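PDB 5OWU: importin subunit beta-1 from Saccharomyces cerevisiae, which carries proteins into the nucleus in partnership with importin alpha, the subunit that recognises the classical nuclear localization signal of the cargo. Local coordinates for residues Asn364-Pro369 with Gly394-Gly399; Ala412-Leu417 with Gln449-Gly454; Gly436-Ala439 with Glu444-Asp447. All coordinates share one frame; numbering follows the deposited sequence.

The three contacts lie in HEAT 9, HEAT 10 and the start of HEAT 11 of the superhelix, all on the same side of the chain's centre. Contact 1 ties the two ends of HEAT 9 together, contact 2 joins HEAT 10 to the start of HEAT 11, and contact 3 is nested inside the chain loop that contact 2 closes. Contacts 2 and 3 are close neighbours, their centres 9 Å apart, and a probable hydrogen bond of 3.0 Å runs from L452 N to D447 O. Contacts 1 and 3, with centres 15 Å apart, meet through R437 NE, probably bonded to G394 O at 2.9 Å. Contacts 1 and 2 do not touch; their nearest atoms are about 6 Å apart.

Contact 1. Residues Asn364-Pro369 with Gly394-Gly399; sequences NHILEP and GSIMDG
I366 and L367 meet I396, and the whole contact is apolar: no hydrogen bond crosses between the segments. I396 serves both partners with separate branches. Its CG2 methyl lies 3.8 Å from I366 CG2 and also reaches I366 CG1, while its longer branch sets CD1 4.1 Å from L367 CD2. The first torsion of I396 (chi1 61°) divides the work: CG2 stands anti to the carbonyl carbon, and CG1 sits between the backbone N and that carbon, so that both arms face the 364-369 segment.

Polar bonds are left to the backbone within each segment and to outside partners. L367 N donates to N364 O over 3.1 Å. N364 ND2 bonds to D401, and D398 OD2 pairs with Q360, both away from the isoleucine pair. G399 has a positive phi of 141°, and a CB there would be jammed against the carbonyl O of D398.

Further apolar cover comes from L355, F358 and A359 of helix 347-362 on I366, and from P400 on both I366 and L367. HEAT 9 is a helical hairpin, and the contact closes it at the end opposite its internal turn, joining the first residues of the hairpin to its last. With all three touching residues buried and only aliphatic carbons meeting, the hold probably rests on close fit and the exclusion of water.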
loop_
_atom_site.group_PDB
_atom_site.type_symbol
_atom_site.label_atom_id
_atom_site.label_comp_id
_atom_site.label_asym_id
_atom_site.label_seq_id
_atom_site.Cartn_x
_atom_site.Cartn_y
_atom_site.Cartn_z
ATOM N N ASN A 364 -22.174 4.359 -17.691
ATOM C CA ASN A 364 -22.786 5.259 -18.666
ATOM C C ASN A 364 -23.519 6.433 -18.022
ATOM O O ASN A 364 -23.722 7.455 -18.679
ATOM C CB ASN A 364 -23.767 4.482 -19.556
ATOM C CG ASN A 364 -23.076 3.484 -20.463
ATOM O OD1 ASN A 364 -21.855 3.507 -20.618
ATOM N ND2 ASN A 364 -23.861 2.599 -21.078
ATOM N N HIS A 365 -23.933 6.327 -16.761
ATOM C CA HIS A 365 -24.663 7.440 -16.163
ATOM C C HIS A 365 -23.806 8.695 -16.021
ATOM O O HIS A 365 -24.360 9.781 -15.830
ATOM C CB HIS A 365 -25.223 7.045 -14.795
ATOM C CG HIS A 365 -26.405 6.134 -14.864
ATOM N ND1 HIS A 365 -26.291 4.777 -15.084
ATOM C CD2 HIS A 365 -27.729 6.385 -14.735
ATOM C CE1 HIS A 365 -27.495 4.233 -15.091
ATOM N NE2 HIS A 365 -28.385 5.186 -14.880
ATOM N N ILE A 366 -22.477 8.580 -16.114
ATOM C CA ILE A 366 -21.622 9.761 -15.975
ATOM C C ILE A 366 -21.551 10.581 -17.260
ATOM O O ILE A 366 -21.143 11.750 -17.219
ATOM C CB ILE A 366 -20.199 9.359 -15.537
ATOM C CG1 ILE A 366 -19.422 10.553 -14.979
ATOM C CG2 ILE A 366 -19.383 8.763 -16.698
ATOM C CD1 ILE A 366 -19.975 11.112 -13.709
ATOM N N LEU A 367 -21.961 10.008 -18.394
ATOM C CA LEU A 367 -21.601 10.562 -19.698
ATOM C C LEU A 367 -22.244 11.928 -19.947
ATOM O O LEU A 367 -21.561 12.880 -20.347
ATOM C CB LEU A 367 -21.999 9.573 -20.799
ATOM C CG LEU A 367 -21.264 8.223 -20.853
ATOM C CD1 LEU A 367 -22.015 7.217 -21.721
ATOM C CD2 LEU A 367 -19.867 8.403 -21.383
ATOM N N GLU A 368 -23.553 12.050 -19.733
ATOM C CA GLU A 368 -24.267 13.247 -20.183
ATOM C C GLU A 368 -23.715 14.527 -19.568
ATOM O O GLU A 368 -23.352 15.451 -20.315
ATOM C CB GLU A 368 -25.764 13.071 -19.911
ATOM C CG GLU A 368 -26.654 14.170 -20.501
ATOM C CD GLU A 368 -26.644 15.456 -19.682
ATOM O OE1 GLU A 368 -26.619 16.550 -20.288
ATOM O OE2 GLU A 368 -26.655 15.374 -18.436
ATOM N N PRO A 369 -23.623 14.660 -18.236
ATOM C CA PRO A 369 -23.086 15.921 -17.687
ATOM C C PRO A 369 -21.630 16.176 -18.060
ATOM O O PRO A 369 -21.241 17.328 -18.322
ATOM C CB PRO A 369 -23.275 15.749 -16.171
ATOM C CG PRO A 369 -23.381 14.270 -15.951
ATOM C CD PRO A 369 -24.049 13.730 -17.177
ATOM N N GLY A 394 -10.781 12.622 -20.177
ATOM C CA GLY A 394 -9.916 11.526 -19.788
ATOM C C GLY A 394 -10.414 10.820 -18.545
ATOM O O GLY A 394 -10.267 9.602 -18.416
ATOM N N SER A 395 -11.036 11.567 -17.631
ATOM C CA SER A 395 -11.531 10.991 -16.387
ATOM C C SER A 395 -12.758 10.105 -16.566
ATOM O O SER A 395 -13.105 9.390 -15.619
ATOM C CB SER A 395 -11.863 12.096 -15.384
ATOM O OG SER A 395 -10.685 12.695 -14.879
ATOM N N ILE A 396 -13.434 10.127 -17.718
ATOM C CA ILE A 396 -14.557 9.198 -17.915
ATOM C C ILE A 396 -14.207 8.042 -18.860
ATOM O O ILE A 396 -15.104 7.344 -19.331
ATOM C CB ILE A 396 -15.833 9.925 -18.383
ATOM C CG1 ILE A 396 -15.624 10.635 -19.723
ATOM C CG2 ILE A 396 -16.300 10.906 -17.310
ATOM C CD1 ILE A 396 -16.924 11.034 -20.412
ATOM N N MET A 397 -12.925 7.774 -19.114
ATOM C CA MET A 397 -12.583 6.708 -20.050
ATOM C C MET A 397 -12.608 5.324 -19.415
ATOM O O MET A 397 -12.464 4.322 -20.123
ATOM C CB MET A 397 -11.213 6.977 -20.675
ATOM C CG MET A 397 -11.259 8.098 -21.709
ATOM S SD MET A 397 -12.290 7.664 -23.131
ATOM C CE MET A 397 -13.776 8.587 -22.769
ATOM N N ASP A 398 -12.813 5.238 -18.114
ATOM C CA ASP A 398 -12.892 3.966 -17.413
ATOM C C ASP A 398 -14.223 3.968 -16.676
ATOM O O ASP A 398 -14.441 4.798 -15.788
ATOM C CB ASP A 398 -11.696 3.800 -16.472
ATOM C CG ASP A 398 -11.723 2.501 -15.702
ATOM O OD1 ASP A 398 -12.499 1.594 -16.062
ATOM O OD2 ASP A 398 -10.952 2.395 -14.729
ATOM N N GLY A 399 -15.124 3.075 -17.081
ATOM C CA GLY A 399 -16.434 2.974 -16.481
ATOM C C GLY A 399 -17.534 2.699 -17.490
ATOM O O GLY A 399 -18.190 1.654 -17.452
#

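Contact 2. Residues Ala412-Leu417 with Gln449-Gly454; sequences ALPSIL and QQHLPG
Two successive HEAT repeats join here: L413, P414 and L417 on helix 402-418 of HEAT 10 meet H451 and G454 at the start of helix 452-463 of HEAT 11. H451, at the N-cap position of that helix, carries most of the contact. L413 comes over one face of its imidazole, with CG 4.2 Å above the plane and displaced toward the rim, while L413 CD2 lies 3.6 Å from H451 CB and almost as near H451 CG. The opposite face is taken by Q450 CG, above the ring centre, although that glutamine is poorly ordered. The ring is turned toward helix 402-418 by its first torsion (chi1 -71°), CG lying anti to the carbonyl carbon, and at its far end NE2 is met obliquely by P414 CG at 4.1 Å. An alanine here removes the imidazole, keeping only the CB that L413 CD2 touches, and would probably leave P414 CG without its partner and a gap beside L413.

One turn further on, L417 spreads its methyls over the G454 backbone, CD2 standing 3.9 Å from G454 O. A CB on G454 would point at L417 CD1 and crowd it. Beyond G454, L417 also touches V455 and A458. Within helix 402-418, A412 O accepts two bonds, from I416 N at 3.0 Å and from S415 OG at 2.7 Å, the hydroxyl approaching at a C=O...O angle of 130°.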
loop_
_atom_site.group_PDB
_atom_site.type_symbol
_atom_site.label_atom_id
_atom_site.label_comp_id
_atom_site.label_asym_id
_atom_site.label_seq_id
_atom_site.Cartn_x
_atom_site.Cartn_y
_atom_site.Cartn_z
ATOM N N ALA A 412 -14.525 13.067 -30.461
ATOM C CA ALA A 412 -13.716 14.087 -29.801
ATOM C C ALA A 412 -12.241 14.048 -30.177
ATOM O O ALA A 412 -11.516 15.004 -29.876
ATOM C CB ALA A 412 -13.839 13.946 -28.280
ATOM N N LEU A 413 -11.776 12.987 -30.821
ATOM C CA LEU A 413 -10.339 12.831 -31.014
ATOM C C LEU A 413 -9.744 13.963 -31.837
ATOM O O LEU A 413 -8.652 14.432 -31.481
ATOM C CB LEU A 413 -10.051 11.463 -31.646
ATOM C CG LEU A 413 -8.649 10.855 -31.528
ATOM C CD1 LEU A 413 -7.988 11.085 -30.177
ATOM C CD2 LEU A 413 -8.771 9.367 -31.802
ATOM N N PRO A 414 -10.382 14.463 -32.897
ATOM C CA PRO A 414 -9.794 15.622 -33.595
ATOM C C PRO A 414 -9.537 16.810 -32.679
ATOM O O PRO A 414 -8.424 17.353 -32.675
ATOM C CB PRO A 414 -10.830 15.929 -34.687
ATOM C CG PRO A 414 -11.493 14.608 -34.946
ATOM C CD PRO A 414 -11.544 13.910 -33.615
ATOM N N SER A 415 -10.530 17.227 -31.888
ATOM C CA SER A 415 -10.329 18.362 -30.989
ATOM C C SER A 415 -9.246 18.075 -29.945
ATOM O O SER A 415 -8.478 18.976 -29.565
ATOM C CB SER A 415 -11.647 18.722 -30.308
ATOM O OG SER A 415 -12.145 17.629 -29.559
ATOM N N ILE A 416 -9.169 16.830 -29.465
ATOM C CA ILE A 416 -8.172 16.492 -28.450
ATOM C C ILE A 416 -6.772 16.544 -29.047
ATOM O O ILE A 416 -5.847 17.113 -28.454
ATOM C CB ILE A 416 -8.475 15.115 -27.830
ATOM C CG1 ILE A 416 -9.721 15.203 -26.955
ATOM C CG2 ILE A 416 -7.290 14.613 -26.989
ATOM C CD1 ILE A 416 -10.237 13.852 -26.475
ATOM N N LEU A 417 -6.592 15.944 -30.227
ATOM C CA LEU A 417 -5.302 16.012 -30.900
ATOM C C LEU A 417 -4.930 17.454 -31.208
ATOM O O LEU A 417 -3.751 17.820 -31.166
ATOM C CB LEU A 417 -5.330 15.188 -32.187
ATOM C CG LEU A 417 -5.471 13.672 -32.059
ATOM C CD1 LEU A 417 -5.622 13.038 -33.435
ATOM C CD2 LEU A 417 -4.276 13.083 -31.329
ATOM N N GLN A 449 -6.404 3.384 -39.400
ATOM C CA GLN A 449 -6.165 4.214 -40.575
ATOM C C GLN A 449 -6.469 5.683 -40.318
ATOM O O GLN A 449 -5.704 6.558 -40.736
ATOM C CB GLN A 449 -7.005 3.720 -41.760
ATOM C CG GLN A 449 -6.345 2.631 -42.592
ATOM C CD GLN A 449 -6.398 1.273 -41.925
ATOM O OE1 GLN A 449 -7.463 0.813 -41.512
ATOM N NE2 GLN A 449 -5.243 0.622 -41.814
ATOM N N GLN A 450 -7.564 5.970 -39.615
ATOM C CA GLN A 450 -8.056 7.338 -39.528
ATOM C C GLN A 450 -7.298 8.160 -38.492
ATOM O O GLN A 450 -6.921 9.304 -38.762
ATOM C CB GLN A 450 -9.555 7.329 -39.217
ATOM C CG GLN A 450 -10.143 8.707 -38.999
ATOM C CD GLN A 450 -11.656 8.722 -39.138
ATOM O OE1 GLN A 450 -12.300 7.669 -39.178
ATOM N NE2 GLN A 450 -12.232 9.917 -39.223
ATOM N N HIS A 451 -7.064 7.606 -37.298
ATOM C CA HIS A 451 -6.557 8.409 -36.194
ATOM C C HIS A 451 -5.274 7.907 -35.549
ATOM O O HIS A 451 -4.567 8.715 -34.941
ATOM C CB HIS A 451 -7.630 8.535 -35.105
ATOM C CG HIS A 451 -8.777 9.409 -35.502
ATOM N ND1 HIS A 451 -10.091 9.040 -35.319
ATOM C CD2 HIS A 451 -8.804 10.636 -36.077
ATOM C CE1 HIS A 451 -10.880 10.001 -35.762
ATOM N NE2 HIS A 451 -10.125 10.981 -36.227
ATOM N N LEU A 452 -4.945 6.624 -35.654
ATOM C CA LEU A 452 -3.720 6.155 -35.018
ATOM C C LEU A 452 -2.483 6.883 -35.539
ATOM O O LEU A 452 -1.621 7.243 -34.717
ATOM C CB LEU A 452 -3.596 4.637 -35.191
ATOM C CG LEU A 452 -2.444 3.971 -34.431
ATOM C CD1 LEU A 452 -2.543 4.220 -32.930
ATOM C CD2 LEU A 452 -2.388 2.468 -34.711
ATOM N N PRO A 453 -2.334 7.157 -36.840
ATOM C CA PRO A 453 -1.160 7.934 -37.264
ATOM C C PRO A 453 -1.106 9.307 -36.622
ATOM O O PRO A 453 -0.020 9.766 -36.250
ATOM C CB PRO A 453 -1.315 8.009 -38.791
ATOM C CG PRO A 453 -2.220 6.868 -39.148
ATOM C CD PRO A 453 -3.153 6.721 -37.983
ATOM N N GLY A 454 -2.254 9.977 -36.481
ATOM C CA GLY A 454 -2.276 11.275 -35.821
ATOM C C GLY A 454 -1.988 11.187 -34.331
ATOM O O GLY A 454 -1.362 12.084 -33.755
#

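Contact 3. Residues Gly436-Ala439 with Glu444-Asp447; sequences GRIA and ESID
This is a buried contact, close in sequence, in which the C-terminal part of helix 425-442 is met by the chain that doubles back after it: I438 and A439 on the helix face S445 and I446 just beyond its end. No hydrogen bond links the two segments, and the meeting is made by aliphatic groups and one hydroxyl.

I438 CG2 is the focus. With chi1 at -63°, CG1 lies beside the backbone N and the CG2 methyl is left anti to it; from there the methyl reaches out to the returning chain, where it finds S445 OG at 3.6 Å and I446 CG1 at 4.2 Å. The first of these is a methyl against a hydroxyl oxygen, the second a plain apolar touch. S445 OG is placed between its own backbone N and carbonyl carbon (chi1 56°), on the side facing the isoleucine. The I446 branch continues in an extended line from CG1 to CD1 (chi2 171°), which carries its end to the helix backbone, CD1 lying 4.4 Å from A439 CA.

Helix 425-442 closes HEAT 10, and residues 444-447 belong to the connection that leads on to helix 452-463 of HEAT 11. The contact therefore packs the linker between two repeats against the helix it has just left. V409 and I416 of helix 402-418 pack against I438, and V409 also touches S445; across the repeat boundary, I446 is covered by L480 of helix 467-484 and by L452 and V455 of helix 452-463. A439 touches N479 and L480, and N479 ND2 bonds to G436 O. Further along the connection, D447 OD2 accepts a hydrogen bond from Q450 N and a weak one from Q449 N.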
loop_
_atom_site.group_PDB
_atom_site.type_symbol
_atom_site.label_atom_id
_atom_site.label_comp_id
_atom_site.label_asym_id
_atom_site.label_seq_id
_atom_site.Cartn_x
_atom_site.Cartn_y
_atom_site.Cartn_z
ATOM N N GLY A 436 -3.397 9.198 -23.357
ATOM C CA GLY A 436 -3.026 7.965 -22.680
ATOM C C GLY A 436 -4.211 7.236 -22.066
ATOM O O GLY A 436 -4.255 6.009 -22.068
ATOM N N ARG A 437 -5.168 7.982 -21.500
ATOM C CA ARG A 437 -6.372 7.371 -20.928
ATOM C C ARG A 437 -7.225 6.702 -22.007
ATOM O O ARG A 437 -7.722 5.574 -21.825
ATOM C CB ARG A 437 -7.185 8.445 -20.195
ATOM C CG ARG A 437 -6.464 9.037 -18.986
ATOM C CD ARG A 437 -6.595 8.121 -17.775
ATOM N NE ARG A 437 -7.998 8.028 -17.381
ATOM C CZ ARG A 437 -8.466 7.255 -16.408
ATOM N NH1 ARG A 437 -7.646 6.485 -15.702
ATOM N NH2 ARG A 437 -9.768 7.250 -16.149
ATOM N N ILE A 438 -7.410 7.394 -23.134
ATOM C CA ILE A 438 -8.127 6.809 -24.260
ATOM C C ILE A 438 -7.433 5.530 -24.694
ATOM O O ILE A 438 -8.065 4.481 -24.873
ATOM C CB ILE A 438 -8.226 7.823 -25.415
ATOM C CG1 ILE A 438 -9.039 9.040 -24.973
ATOM C CG2 ILE A 438 -8.866 7.185 -26.638
ATOM C CD1 ILE A 438 -9.047 10.177 -25.951
ATOM N N ALA A 439 -6.110 5.596 -24.858
ATOM C CA ALA A 439 -5.364 4.421 -25.286
ATOM C C ALA A 439 -5.484 3.308 -24.264
ATOM O O ALA A 439 -5.609 2.135 -24.620
ATOM C CB ALA A 439 -3.894 4.780 -25.506
ATOM N N GLU A 444 -8.794 0.234 -28.963
ATOM C CA GLU A 444 -9.420 -0.054 -30.241
ATOM C C GLU A 444 -10.299 1.099 -30.724
ATOM O O GLU A 444 -10.729 1.083 -31.882
ATOM C CB GLU A 444 -10.227 -1.339 -30.114
ATOM C CG GLU A 444 -9.370 -2.568 -29.814
ATOM C CD GLU A 444 -8.880 -2.625 -28.371
ATOM O OE1 GLU A 444 -9.428 -1.897 -27.517
ATOM O OE2 GLU A 444 -7.944 -3.405 -28.089
ATOM N N SER A 445 -10.582 2.091 -29.859
ATOM C CA SER A 445 -11.349 3.275 -30.262
ATOM C C SER A 445 -10.580 4.135 -31.264
ATOM O O SER A 445 -11.185 4.978 -31.940
ATOM C CB SER A 445 -11.718 4.153 -29.053
ATOM O OG SER A 445 -10.578 4.543 -28.296
ATOM N N ILE A 446 -9.262 3.968 -31.358
ATOM C CA ILE A 446 -8.441 4.765 -32.262
ATOM C C ILE A 446 -8.292 3.996 -33.570
ATOM O O ILE A 446 -7.526 3.031 -33.655
ATOM C CB ILE A 446 -7.080 5.077 -31.644
ATOM C CG1 ILE A 446 -7.256 5.614 -30.218
ATOM C CG2 ILE A 446 -6.332 6.080 -32.531
ATOM C CD1 ILE A 446 -5.954 5.742 -29.442
ATOM N N ASP A 447 -9.013 4.433 -34.593
ATOM C CA ASP A 447 -9.044 3.702 -35.851
ATOM C C ASP A 447 -7.641 3.627 -36.451
ATOM O O ASP A 447 -7.006 4.671 -36.652
ATOM C CB ASP A 447 -9.999 4.389 -36.823
ATOM C CG ASP A 447 -10.147 3.636 -38.126
ATOM O OD1 ASP A 447 -10.996 2.720 -38.185
ATOM O OD2 ASP A 447 -9.418 3.953 -39.090
#